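Local coordinates for protein beta-1,4-mannanase (Aplysia kurodai, PDB 3VUP) that probably hydrolyses beta-1,4-mannosidic bonds in the backbone of mannan, as a TIM-barrel glycoside hydrolase of the sea hare's digestive fluid, at residues 175-180 against 241-246; 236-241 against 257-262; 206-211 against 218-223; 268-271 against 276-279. All blocks are in the same frame, centred on the assembly; numbering follows the deposited sequence.

Contact 1 (175-180 against 241-246); sequences EKCYDT and SDHCLR. With SO4 (sulfate ion), chain I.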
loop_
_atom_site.group_PDB
_atom_site.type_symbol
_atom_site.label_atom_id
_atom_site.label_comp_id
_atom_site.label_asym_id
_atom_site.label_seq_id
_atom_site.Cartn_x
_atom_site.Cartn_y
_atom_site.Cartn_z
ATOM N N GLU A 175 -16.451 18.249 -10.858
ATOM C CA GLU A 175 -16.424 17.618 -9.550
ATOM C C GLU A 175 -14.995 17.628 -9.011
ATOM O O GLU A 175 -14.082 17.071 -9.623
ATOM C CB GLU A 175 -16.973 16.193 -9.647
ATOM C CG GLU A 175 -16.704 15.310 -8.434
ATOM C CD GLU A 175 -17.192 15.905 -7.126
ATOM O OE1 GLU A 175 -18.398 16.228 -7.019
ATOM O OE2 GLU A 175 -16.362 16.032 -6.197
ATOM N N LYS A 176 -14.815 18.269 -7.858
ATOM C CA LYS A 176 -13.507 18.403 -7.227
ATOM C C LYS A 176 -12.802 17.058 -7.063
ATOM O O LYS A 176 -11.593 16.960 -7.280
ATOM C CB LYS A 176 -13.660 19.100 -5.871
ATOM C CG LYS A 176 -12.384 19.201 -5.049
ATOM C CD LYS A 176 -12.616 19.982 -3.753
ATOM C CE LYS A 176 -11.395 19.934 -2.840
ATOM N NZ LYS A 176 -11.285 18.652 -2.082
ATOM N N CYS A 177 -13.545 16.015 -6.700
ATOM C CA CYS A 177 -12.932 14.704 -6.518
ATOM C C CYS A 177 -12.237 14.173 -7.764
ATOM O O CYS A 177 -11.370 13.300 -7.650
ATOM C CB CYS A 177 -13.971 13.672 -6.078
ATOM S SG CYS A 177 -14.656 13.945 -4.451
ATOM N N TYR A 178 -12.631 14.665 -8.939
ATOM C CA TYR A 178 -12.084 14.148 -10.193
ATOM C C TYR A 178 -11.102 15.104 -10.875
ATOM O O TYR A 178 -10.400 14.712 -11.803
ATOM C CB TYR A 178 -13.213 13.805 -11.177
ATOM C CG TYR A 178 -14.326 12.933 -10.617
ATOM C CD1 TYR A 178 -14.092 12.017 -9.593
ATOM C CD2 TYR A 178 -15.620 13.029 -11.115
ATOM C CE1 TYR A 178 -15.117 11.232 -9.081
ATOM C CE2 TYR A 178 -16.648 12.246 -10.616
ATOM C CZ TYR A 178 -16.391 11.346 -9.597
ATOM O OH TYR A 178 -17.406 10.562 -9.083
ATOM N N ASP A 179 -11.060 16.353 -10.425
ATOM C CA ASP A 179 -10.260 17.389 -11.067
ATOM C C ASP A 179 -8.785 17.212 -10.713
ATOM O O ASP A 179 -8.455 17.070 -9.539
ATOM C CB ASP A 179 -10.759 18.746 -10.576
ATOM C CG ASP A 179 -10.020 19.901 -11.199
ATOM O OD1 ASP A 179 -10.608 20.570 -12.077
ATOM O OD2 ASP A 179 -8.855 20.142 -10.809
ATOM N N THR A 180 -7.899 17.243 -11.713
ATOM C CA THR A 180 -6.473 17.059 -11.445
ATOM C C THR A 180 -5.652 18.287 -11.824
ATOM O O THR A 180 -4.440 18.196 -12.028
ATOM C CB THR A 180 -5.906 15.810 -12.138
ATOM O OG1 THR A 180 -6.087 15.936 -13.551
ATOM C CG2 THR A 180 -6.611 14.561 -11.652
ATOM N N SER A 241 -10.404 10.969 -0.058
ATOM C CA SER A 241 -11.308 11.090 1.070
ATOM C C SER A 241 -12.445 10.076 0.982
ATOM O O SER A 241 -12.777 9.558 -0.091
ATOM C CB SER A 241 -11.931 12.480 1.078
ATOM O OG SER A 241 -12.750 12.638 -0.072
ATOM N N ASP A 242 -13.075 9.831 2.127
ATOM C CA ASP A 242 -14.244 8.968 2.180
ATOM C C ASP A 242 -15.307 9.470 1.201
ATOM O O ASP A 242 -15.925 8.688 0.483
ATOM C CB ASP A 242 -14.853 8.981 3.583
ATOM C CG ASP A 242 -13.957 8.361 4.652
ATOM O OD1 ASP A 242 -12.808 7.951 4.380
ATOM O OD2 ASP A 242 -14.428 8.307 5.803
ATOM N N HIS A 243 -15.526 10.779 1.200
ATOM C CA HIS A 243 -16.518 11.383 0.328
ATOM C C HIS A 243 -16.254 11.068 -1.144
ATOM O O HIS A 243 -17.176 10.728 -1.891
ATOM C CB HIS A 243 -16.537 12.891 0.545
ATOM C CG HIS A 243 -17.346 13.627 -0.470
ATOM N ND1 HIS A 243 -18.724 13.621 -0.465
ATOM C CD2 HIS A 243 -16.975 14.373 -1.535
ATOM C CE1 HIS A 243 -19.166 14.342 -1.478
ATOM N NE2 HIS A 243 -18.127 14.809 -2.144
ATOM N N CYS A 244 -15.006 11.204 -1.580
ATOM C CA CYS A 244 -14.685 10.985 -2.988
ATOM C C CYS A 244 -14.841 9.537 -3.409
ATOM O O CYS A 244 -15.351 9.254 -4.495
ATOM C CB CYS A 244 -13.276 11.489 -3.305
ATOM S SG CYS A 244 -13.151 13.300 -3.235
ATOM N N LEU A 245 -14.409 8.613 -2.561
ATOM C CA LEU A 245 -14.541 7.199 -2.887
ATOM C C LEU A 245 -16.014 6.797 -2.968
ATOM O O LEU A 245 -16.435 6.123 -3.913
ATOM C CB LEU A 245 -13.800 6.346 -1.863
ATOM C CG LEU A 245 -12.279 6.465 -1.950
ATOM C CD1 LEU A 245 -11.639 6.062 -0.637
ATOM C CD2 LEU A 245 -11.758 5.592 -3.056
ATOM N N ARG A 246 -16.802 7.213 -1.976
ATOM C CA ARG A 246 -18.228 6.900 -1.963
ATOM C C ARG A 246 -18.959 7.564 -3.129
ATOM O O ARG A 246 -19.885 6.985 -3.703
ATOM C CB ARG A 246 -18.861 7.313 -0.632
ATOM C CG ARG A 246 -18.397 6.483 0.551
ATOM C CD ARG A 246 -18.876 7.079 1.865
ATOM N NE ARG A 246 -18.499 6.227 2.981
ATOM C CZ ARG A 246 -18.255 6.660 4.210
ATOM N NH1 ARG A 246 -18.348 7.957 4.498
ATOM N NH2 ARG A 246 -17.917 5.790 5.153
HETATM S S SO4 I . -20.023 10.972 2.270
HETATM O O1 SO4 I . -20.462 10.076 1.200
HETATM O O2 SO4 I . -18.804 10.455 2.892
HETATM O O3 SO4 I . -19.794 12.304 1.721
HETATM O O4 SO4 I . -21.066 11.041 3.287
HETATM O O HOH W 1 -16.313 16.984 -3.616
HETATM O O HOH W 2 -19.413 16.101 -4.394
#
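Cys177 and Cys244 are joined by a disulfide, SG to SG 2.0 Å, that crosslinks the loop 175-180 to the first turn of helix 242-249. Both cysteines carry SG anti to their carbonyl carbon, and the bridge twists in the left-handed sense, chi3 -77°. Beside it lies the imidazole of His243, which offers its CD2 corner obliquely to Cys177 SG at 3.8 Å. CG anti to the backbone N (chi1 170°) sets the ring between the disulfide and a sulfate ion, probably from the crystallisation liquor, and its two nitrogens have different partners. ND1 donates to O3 of the sulfate at 2.8 Å, at the ring edge, and Arg246 NH1 also holds the ion. NE2 faces Glu175 through two waters: one is bound to OE2 and only weakly to His243, the other joins OE1 to NE2. Glu175 OE2 also accepts from Cys177 N at 2.9 Å, which fixes the carboxylate beside the bridge. On the helix side, Ser241 is the N-cap, its OG accepting the capping bond from Cys244 N at 3.1 Å. The arrangement is a disulfide fastened to an N-capped helix start, tying the long loop after barrel strand 157-161 to the short helix after strand 220-224 in this TIM barrel.

Contact 2 (236-241 against 257-262); sequences MNNHYS and DFYQFH. With SO4 (sulfate ion), chain D.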
loop_
_atom_site.group_PDB
_atom_site.type_symbol
_atom_site.label_atom_id
_atom_site.label_comp_id
_atom_site.label_asym_id
_atom_site.label_seq_id
_atom_site.Cartn_x
_atom_site.Cartn_y
_atom_site.Cartn_z
ATOM N N MET A 236 -3.133 21.782 -2.991
ATOM C CA MET A 236 -3.442 20.499 -3.598
ATOM C C MET A 236 -4.894 20.098 -3.336
ATOM O O MET A 236 -5.657 20.842 -2.718
ATOM C CB MET A 236 -2.464 19.436 -3.089
ATOM C CG MET A 236 -1.021 19.757 -3.463
ATOM S SD MET A 236 -0.723 19.696 -5.242
ATOM C CE MET A 236 0.671 20.827 -5.364
ATOM N N ASN A 237 -5.253 18.906 -3.794
ATOM C CA ASN A 237 -6.606 18.390 -3.714
ATOM C C ASN A 237 -6.529 16.931 -3.269
ATOM O O ASN A 237 -5.838 16.132 -3.909
ATOM C CB ASN A 237 -7.203 18.525 -5.118
ATOM C CG ASN A 237 -8.608 17.998 -5.245
ATOM O OD1 ASN A 237 -9.302 17.760 -4.261
ATOM N ND2 ASN A 237 -9.047 17.824 -6.492
ATOM N N ASN A 238 -7.223 16.577 -2.185
ATOM C CA ASN A 238 -7.210 15.200 -1.698
ATOM C C ASN A 238 -8.249 14.366 -2.426
ATOM O O ASN A 238 -9.450 14.521 -2.198
ATOM C CB ASN A 238 -7.471 15.142 -0.194
ATOM C CG ASN A 238 -7.533 13.724 0.322
ATOM O OD1 ASN A 238 -7.031 12.790 -0.317
ATOM N ND2 ASN A 238 -8.157 13.546 1.479
ATOM N N HIS A 239 -7.779 13.496 -3.309
ATOM C CA HIS A 239 -8.663 12.652 -4.091
ATOM C C HIS A 239 -9.233 11.448 -3.363
ATOM O O HIS A 239 -10.145 10.806 -3.872
ATOM C CB HIS A 239 -7.934 12.177 -5.337
ATOM C CG HIS A 239 -7.728 13.270 -6.326
ATOM N ND1 HIS A 239 -8.743 13.717 -7.141
ATOM C CD2 HIS A 239 -6.664 14.070 -6.573
ATOM C CE1 HIS A 239 -8.304 14.723 -7.873
ATOM N NE2 HIS A 239 -7.044 14.961 -7.547
ATOM N N TYR A 240 -8.704 11.141 -2.186
ATOM C CA TYR A 240 -8.917 9.828 -1.584
ATOM C C TYR A 240 -9.713 9.860 -0.288
ATOM O O TYR A 240 -9.697 8.899 0.482
ATOM C CB TYR A 240 -7.584 9.114 -1.402
ATOM C CG TYR A 240 -6.788 9.037 -2.685
ATOM C CD1 TYR A 240 -7.200 8.229 -3.742
ATOM C CD2 TYR A 240 -5.634 9.791 -2.851
ATOM C CE1 TYR A 240 -6.464 8.149 -4.914
ATOM C CE2 TYR A 240 -4.894 9.721 -4.023
ATOM C CZ TYR A 240 -5.313 8.893 -5.045
ATOM O OH TYR A 240 -4.595 8.796 -6.216
ATOM N N SER A 241 -10.404 10.969 -0.058
ATOM C CA SER A 241 -11.308 11.090 1.070
ATOM C C SER A 241 -12.445 10.076 0.982
ATOM O O SER A 241 -12.777 9.558 -0.091
ATOM C CB SER A 241 -11.931 12.480 1.078
ATOM O OG SER A 241 -12.750 12.638 -0.072
ATOM N N ASP A 257 -8.884 3.202 5.785
ATOM C CA ASP A 257 -8.698 3.328 7.226
ATOM C C ASP A 257 -7.489 4.173 7.598
ATOM O O ASP A 257 -7.468 4.815 8.645
ATOM C CB ASP A 257 -8.573 1.945 7.851
ATOM C CG ASP A 257 -9.820 1.137 7.656
ATOM O OD1 ASP A 257 -10.750 1.343 8.466
ATOM O OD2 ASP A 257 -9.886 0.344 6.688
ATOM N N PHE A 258 -6.473 4.153 6.744
ATOM C CA PHE A 258 -5.298 4.973 6.960
ATOM C C PHE A 258 -4.717 5.339 5.623
ATOM O O PHE A 258 -4.941 4.657 4.619
ATOM C CB PHE A 258 -4.264 4.305 7.878
ATOM C CG PHE A 258 -3.616 3.051 7.334
ATOM C CD1 PHE A 258 -2.375 3.104 6.701
ATOM C CD2 PHE A 258 -4.198 1.813 7.545
ATOM C CE1 PHE A 258 -1.740 1.944 6.271
ATOM C CE2 PHE A 258 -3.568 0.648 7.122
ATOM C CZ PHE A 258 -2.333 0.711 6.490
ATOM N N TYR A 259 -4.020 6.466 5.600
ATOM C CA TYR A 259 -3.359 6.933 4.405
ATOM C C TYR A 259 -1.888 6.515 4.410
ATOM O O TYR A 259 -1.308 6.232 5.462
ATOM C CB TYR A 259 -3.480 8.443 4.320
ATOM C CG TYR A 259 -4.874 8.986 4.089
ATOM C CD1 TYR A 259 -5.628 8.599 2.987
ATOM C CD2 TYR A 259 -5.410 9.954 4.935
ATOM C CE1 TYR A 259 -6.884 9.151 2.751
ATOM C CE2 TYR A 259 -6.662 10.517 4.697
ATOM C CZ TYR A 259 -7.391 10.119 3.603
ATOM O OH TYR A 259 -8.623 10.676 3.330
ATOM N N GLN A 260 -1.300 6.491 3.221
ATOM C CA GLN A 260 0.063 6.021 3.033
ATOM C C GLN A 260 0.734 6.886 1.982
ATOM O O GLN A 260 0.342 6.876 0.823
ATOM C CB GLN A 260 0.057 4.560 2.584
ATOM C CG GLN A 260 1.461 4.018 2.362
ATOM C CD GLN A 260 1.534 2.782 1.490
ATOM O OE1 GLN A 260 2.558 2.539 0.850
ATOM N NE2 GLN A 260 0.457 2.000 1.443
ATOM N N PHE A 261 1.720 7.665 2.413
ATOM C CA PHE A 261 2.463 8.551 1.519
ATOM C C PHE A 261 3.797 7.912 1.142
ATOM O O PHE A 261 4.480 7.345 1.996
ATOM C CB PHE A 261 2.846 9.854 2.226
ATOM C CG PHE A 261 1.701 10.755 2.650
ATOM C CD1 PHE A 261 0.389 10.587 2.228
ATOM C CD2 PHE A 261 1.994 11.829 3.476
ATOM C CE1 PHE A 261 -0.610 11.477 2.649
ATOM C CE2 PHE A 261 1.018 12.715 3.885
ATOM C CZ PHE A 261 -0.285 12.544 3.466
ATOM N N HIS A 262 4.207 8.067 -0.113
ATOM C CA HIS A 262 5.587 7.796 -0.493
ATOM C C HIS A 262 6.309 9.127 -0.619
ATOM O O HIS A 262 5.701 10.130 -0.990
ATOM C CB HIS A 262 5.638 7.024 -1.804
ATOM C CG HIS A 262 4.897 5.734 -1.742
ATOM N ND1 HIS A 262 4.627 4.972 -2.861
ATOM C CD2 HIS A 262 4.360 5.067 -0.695
ATOM C CE1 HIS A 262 3.957 3.894 -2.502
ATOM N NE2 HIS A 262 3.772 3.932 -1.193
HETATM S S SO4 D . -9.784 12.895 6.192
HETATM O O1 SO4 D . -11.065 12.761 6.868
HETATM O O2 SO4 D . -8.828 11.982 6.800
HETATM O O3 SO4 D . -9.924 12.560 4.787
HETATM O O4 SO4 D . -9.301 14.264 6.366
#
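Asn238 and Tyr259 approach each other from opposite directions: Asn238 holds CG anti to the backbone N (chi1 177°), while Tyr259 has CG anti to its carbonyl carbon (chi1 -67°), which sends the phenol toward the loop 236-241. Asn238 ND2 reaches Tyr259 OH at 3.4 Å, a weak hydrogen bond, with the amide and ring planes 78° apart. The same hydroxyl donates to O3 of a bound sulfate at 2.7 Å, so it gives a good bond and receives a weak one; the ion, probably from the crystallisation liquor, is also bonded to His286 N. Tyr240 O lies in the plane of the phenol, 3.6 Å from Tyr259 CE1, and Tyr240 CB approaches the same carbon at 4.2 Å. Ser241 CA comes within 3.5 Å of Tyr259 OH, adding backbone packing round the phenol tip. The other end of the Asn238 amide shapes the loop itself. OD1 accepts from Tyr240 N at 3.0 Å, closing an Asx turn with the donor well above the carbonyl plane, and it also takes a bond from Asn230 ND2. These bonds to OD1, with the weak one from ND2, are consistent with the amide orientation. The Tyr240 ring leads away, its hydroxyl bonded to Glu164 and Tyr197. Strand 259-262 runs in the barrel between strands 220-224 and 289-293, and Tyr259 projects from it to meet the loop that leaves strand 220-224 just before that loop enters helix 242-249.

Contact 3 (206-211 against 218-223); sequences WQADAI and ALVTMG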
loop_
_atom_site.group_PDB
_atom_site.type_symbol
_atom_site.label_atom_id
_atom_site.label_comp_id
_atom_site.label_asym_id
_atom_site.label_seq_id
_atom_site.Cartn_x
_atom_site.Cartn_y
_atom_site.Cartn_z
ATOM N N TRP A 206 -14.826 0.084 -4.695
ATOM C CA TRP A 206 -15.448 -1.237 -4.756
ATOM C C TRP A 206 -14.585 -2.293 -4.078
ATOM O O TRP A 206 -15.097 -3.177 -3.393
ATOM C CB TRP A 206 -15.760 -1.639 -6.196
ATOM C CG TRP A 206 -16.929 -0.907 -6.803
ATOM C CD1 TRP A 206 -17.548 0.225 -6.330
ATOM C CD2 TRP A 206 -17.628 -1.274 -7.998
ATOM N NE1 TRP A 206 -18.581 0.580 -7.166
ATOM C CE2 TRP A 206 -18.650 -0.319 -8.198
ATOM C CE3 TRP A 206 -17.482 -2.310 -8.925
ATOM C CZ2 TRP A 206 -19.521 -0.376 -9.287
ATOM C CZ3 TRP A 206 -18.344 -2.362 -10.001
ATOM C CH2 TRP A 206 -19.355 -1.403 -10.172
ATOM N N GLN A 207 -13.270 -2.207 -4.252
ATOM C CA GLN A 207 -12.407 -3.187 -3.608
ATOM C C GLN A 207 -12.371 -3.008 -2.093
ATOM O O GLN A 207 -12.424 -3.985 -1.347
ATOM C CB GLN A 207 -11.007 -3.162 -4.209
ATOM C CG GLN A 207 -10.952 -3.640 -5.649
ATOM C CD GLN A 207 -9.553 -3.536 -6.205
ATOM O OE1 GLN A 207 -8.768 -4.475 -6.107
ATOM N NE2 GLN A 207 -9.218 -2.380 -6.760
ATOM N N ALA A 208 -12.267 -1.767 -1.634
ATOM C CA ALA A 208 -12.260 -1.523 -0.202
ATOM C C ALA A 208 -13.544 -2.026 0.454
ATOM O O ALA A 208 -13.506 -2.621 1.524
ATOM C CB ALA A 208 -12.039 -0.047 0.095
ATOM N N ASP A 209 -14.677 -1.795 -0.206
ATOM C CA ASP A 209 -15.959 -2.222 0.335
ATOM C C ASP A 209 -16.056 -3.742 0.360
ATOM O O ASP A 209 -16.536 -4.326 1.331
ATOM C CB ASP A 209 -17.112 -1.620 -0.463
ATOM C CG ASP A 209 -18.471 -1.964 0.122
ATOM O OD1 ASP A 209 -18.940 -1.253 1.039
ATOM O OD2 ASP A 209 -19.083 -2.941 -0.357
ATOM N N ALA A 210 -15.576 -4.388 -0.695
ATOM C CA ALA A 210 -15.584 -5.843 -0.746
ATOM C C ALA A 210 -14.754 -6.437 0.389
ATOM O O ALA A 210 -15.170 -7.400 1.038
ATOM C CB ALA A 210 -15.070 -6.325 -2.089
ATOM N N ILE A 211 -13.580 -5.862 0.626
ATOM C CA ILE A 211 -12.721 -6.337 1.702
ATOM C C ILE A 211 -13.418 -6.234 3.058
ATOM O O ILE A 211 -13.455 -7.193 3.828
ATOM C CB ILE A 211 -11.371 -5.594 1.711
ATOM C CG1 ILE A 211 -10.551 -5.978 0.475
ATOM C CG2 ILE A 211 -10.594 -5.882 3.001
ATOM C CD1 ILE A 211 -9.366 -5.095 0.240
ATOM N N ALA A 218 -10.763 -5.980 8.863
ATOM C CA ALA A 218 -9.555 -5.670 8.107
ATOM C C ALA A 218 -9.411 -4.175 7.857
ATOM O O ALA A 218 -10.401 -3.452 7.743
ATOM C CB ALA A 218 -9.549 -6.428 6.783
ATOM N N LEU A 219 -8.166 -3.728 7.752
ATOM C CA LEU A 219 -7.867 -2.348 7.406
ATOM C C LEU A 219 -7.458 -2.247 5.948
ATOM O O LEU A 219 -6.858 -3.179 5.397
ATOM C CB LEU A 219 -6.747 -1.801 8.291
ATOM C CG LEU A 219 -6.972 -1.894 9.806
ATOM C CD1 LEU A 219 -5.762 -1.347 10.558
ATOM C CD2 LEU A 219 -8.240 -1.162 10.216
ATOM N N VAL A 220 -7.760 -1.101 5.342
ATOM C CA VAL A 220 -7.479 -0.880 3.931
ATOM C C VAL A 220 -6.781 0.467 3.738
ATOM O O VAL A 220 -7.150 1.484 4.359
ATOM C CB VAL A 220 -8.780 -0.939 3.080
ATOM C CG1 VAL A 220 -8.456 -0.795 1.595
ATOM C CG2 VAL A 220 -9.505 -2.249 3.328
ATOM N N THR A 221 -5.771 0.461 2.870
ATOM C CA THR A 221 -5.033 1.667 2.518
ATOM C C THR A 221 -4.715 1.633 1.013
ATOM O O THR A 221 -5.153 0.731 0.292
ATOM C CB THR A 221 -3.734 1.786 3.361
ATOM O OG1 THR A 221 -3.139 3.078 3.186
ATOM C CG2 THR A 221 -2.733 0.719 2.975
ATOM N N MET A 222 -3.941 2.618 0.568
ATOM C CA MET A 222 -3.472 2.732 -0.805
ATOM C C MET A 222 -2.257 3.652 -0.735
ATOM O O MET A 222 -2.267 4.644 -0.005
ATOM C CB MET A 222 -4.594 3.274 -1.701
ATOM C CG MET A 222 -4.195 3.636 -3.124
ATOM S SD MET A 222 -3.425 5.276 -3.222
ATOM C CE MET A 222 -4.713 6.261 -2.461
ATOM N N GLY A 223 -1.198 3.318 -1.467
ATOM C CA GLY A 223 0.044 4.066 -1.388
ATOM C C GLY A 223 0.203 5.116 -2.477
ATOM O O GLY A 223 0.433 4.780 -3.643
#
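Ile211 and Val220 meet through methyl groups, and van der Waals contact is the sole kind of interaction that joins helix segment 206-211 to segment 218-223. Ile211 does most of the work on the helix side. Its CG2 branch rests 3.8 Å from Val220 CG2 and 4.0 Å from Ala218 CB, so a single methyl touches Ala218 and Val220, two positions apart along the chain. CG2 stands anti to the backbone N of Ile211, with CG1 turned beside that nitrogen (chi1 -68°), and the Ile211 and Val220 side chains cross at a slant. One turn back on the helix, Ala208 CB meets the other branch of the valine, Val220 CG1, at 4.0 Å. Val220, with CG1 anti to its own backbone N (chi1 -176°), thus spreads its two methyls between two helix residues. The small Ala208 goes with a close backbone approach, its CA being 6.4 Å from the CA of Val220.

Hydrogen bonding runs within each element or to its neighbours. The helix keeps its own ladder, for instance Ile211 N to Gln207 O at 3.0 Å, while Val220 N donates to Asp257 OD2 and strand 220-224 pairs with strand 157-161. Ile211 and Val220 both also touch Leu159 of that strand, which continues the apolar layer onto the neighbouring strand. Helix 197-214 connects the adjacent parallel strands 157-161 and 220-224, so the packing is that of a beta-alpha-beta crossover, the connection by which a TIM barrel is built up, with the helix laid on the outer surface of the strands.

Contact 4 (268-271 against 276-279); sequences GKWD and FTHQ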
loop_
_atom_site.group_PDB
_atom_site.type_symbol
_atom_site.label_atom_id
_atom_site.label_comp_id
_atom_site.label_asym_id
_atom_site.label_seq_id
_atom_site.Cartn_x
_atom_site.Cartn_y
_atom_site.Cartn_z
ATOM N N GLY A 268 18.265 15.375 -5.451
ATOM C CA GLY A 268 18.789 15.733 -4.149
ATOM C C GLY A 268 17.924 16.657 -3.312
ATOM O O GLY A 268 18.293 16.968 -2.180
ATOM N N LYS A 269 16.784 17.090 -3.842
ATOM C CA LYS A 269 15.971 18.101 -3.169
ATOM C C LYS A 269 14.566 17.618 -2.853
ATOM O O LYS A 269 13.883 17.052 -3.708
ATOM C CB LYS A 269 15.877 19.358 -4.032
ATOM C CG LYS A 269 17.213 20.018 -4.291
ATOM C CD LYS A 269 17.051 21.236 -5.186
ATOM C CE LYS A 269 18.370 21.972 -5.378
ATOM N NZ LYS A 269 18.211 23.219 -6.181
ATOM N N TRP A 270 14.132 17.867 -1.622
ATOM C CA TRP A 270 12.746 17.610 -1.237
ATOM C C TRP A 270 11.829 18.627 -1.904
ATOM O O TRP A 270 12.157 19.813 -1.956
ATOM C CB TRP A 270 12.584 17.715 0.276
ATOM C CG TRP A 270 13.305 16.666 1.048
ATOM C CD1 TRP A 270 14.329 16.855 1.929
ATOM C CD2 TRP A 270 13.046 15.260 1.024
ATOM N NE1 TRP A 270 14.724 15.649 2.458
ATOM C CE2 TRP A 270 13.956 14.654 1.914
ATOM C CE3 TRP A 270 12.131 14.453 0.339
ATOM C CZ2 TRP A 270 13.978 13.282 2.139
ATOM C CZ3 TRP A 270 12.160 13.089 0.554
ATOM C CH2 TRP A 270 13.077 12.515 1.453
ATOM N N ASP A 271 10.678 18.180 -2.402
ATOM C CA ASP A 271 9.723 19.127 -2.975
ATOM C C ASP A 271 8.964 19.901 -1.892
ATOM O O ASP A 271 9.186 19.685 -0.706
ATOM C CB ASP A 271 8.820 18.477 -4.050
ATOM C CG ASP A 271 7.713 17.588 -3.495
ATOM O OD1 ASP A 271 7.238 16.736 -4.289
ATOM O OD2 ASP A 271 7.284 17.746 -2.332
ATOM N N PHE A 276 9.122 14.615 4.482
ATOM C CA PHE A 276 10.406 14.719 5.174
ATOM C C PHE A 276 10.839 16.137 5.518
ATOM O O PHE A 276 11.876 16.324 6.139
ATOM C CB PHE A 276 11.483 13.951 4.406
ATOM C CG PHE A 276 11.395 12.483 4.621
ATOM C CD1 PHE A 276 11.907 11.926 5.784
ATOM C CD2 PHE A 276 10.760 11.657 3.715
ATOM C CE1 PHE A 276 11.804 10.572 6.037
ATOM C CE2 PHE A 276 10.662 10.299 3.950
ATOM C CZ PHE A 276 11.179 9.759 5.109
ATOM N N THR A 277 10.037 17.129 5.140
ATOM C CA THR A 277 10.265 18.506 5.577
ATOM C C THR A 277 9.020 19.092 6.238
ATOM O O THR A 277 8.948 20.293 6.496
ATOM C CB THR A 277 10.704 19.411 4.422
ATOM O OG1 THR A 277 9.719 19.345 3.386
ATOM C CG2 THR A 277 12.066 18.984 3.882
ATOM N N HIS A 278 8.055 18.227 6.531
ATOM C CA HIS A 278 6.809 18.619 7.168
ATOM C C HIS A 278 6.454 17.671 8.305
ATOM O O HIS A 278 7.253 16.810 8.695
ATOM C CB HIS A 278 5.707 18.728 6.113
ATOM C CG HIS A 278 5.965 19.832 5.142
ATOM N ND1 HIS A 278 6.703 19.658 3.992
ATOM C CD2 HIS A 278 5.672 21.154 5.207
ATOM C CE1 HIS A 278 6.818 20.817 3.370
ATOM N NE2 HIS A 278 6.200 21.740 4.085
ATOM N N GLN A 279 5.278 17.863 8.876
ATOM C CA GLN A 279 4.817 16.958 9.909
ATOM C C GLN A 279 3.413 16.496 9.550
ATOM O O GLN A 279 2.739 17.115 8.717
ATOM C CB GLN A 279 4.893 17.593 11.294
ATOM C CG GLN A 279 4.029 18.824 11.462
ATOM C CD GLN A 279 4.188 19.474 12.842
ATOM O OE1 GLN A 279 4.254 18.789 13.868
ATOM N NE2 GLN A 279 4.245 20.798 12.868
HETATM O O HOH W 3 10.424 21.032 1.327
#
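Trp270 and Phe276 make the first shell, with Phe276 CB set over the six-membered ring of the indole, 3.5 Å from its centroid and 16° off the normal: a CH-pi contact. From CB the phenyl ring runs past the indole, its plane 21° from that of the indole but slid so far that the two barely overlap, centroids 4.9 Å apart. The closest approach, Phe276 CD2 to Trp270 CH2, is 3.3 Å. On the same side of the indole, coming in obliquely near its five-membered ring, the methyl Thr277 CG2 lies 3.7 Å from Trp270 CD1. In Thr277, chi1 56° puts OG1 between the backbone N and the carbonyl carbon, where a water joins it (2.8 Å) to Asp271 O (2.7 Å); OG1 is also bonded to Ala274 O. Farther out, Asp271 OD2 accepts from Val273 N within the connection between the segments, while OD1 accepts from Asn226 ND2, a tie to the loop after strand 220-224. Phe294 packs edge-to-face on Phe276, and Met307 of helix 304-313 touches both aromatic residues. The chemistry is therefore mainly apolar and dispersive, with a water-mediated link beside it, and it implies a loop folded back on itself and held by the Trp270-Phe276 packing.

Overall arrangement
From the N terminus, the chain first enters contact 1 at 175-180, in the loop after strand 157-161, and that contact closes only at 241-246. Within this span contact 3 opens and closes, packing helix 197-214 on strand 220-224. Contact 2 opens at 236-241 before contact 1 has closed, so the two cross; they share Ser241 and are joined by a hydrogen bond between His239 ND1 and Cys177 O. Contact 2 then closes on strand 259-262, the barrel neighbour of strand 220-224, which links it to contact 3 through Thr221 and Phe258. Contact 4 follows in series, a short closure in the loop before strand 289-293, its centre about 28 Å from that of contact 3 across the chain's centre.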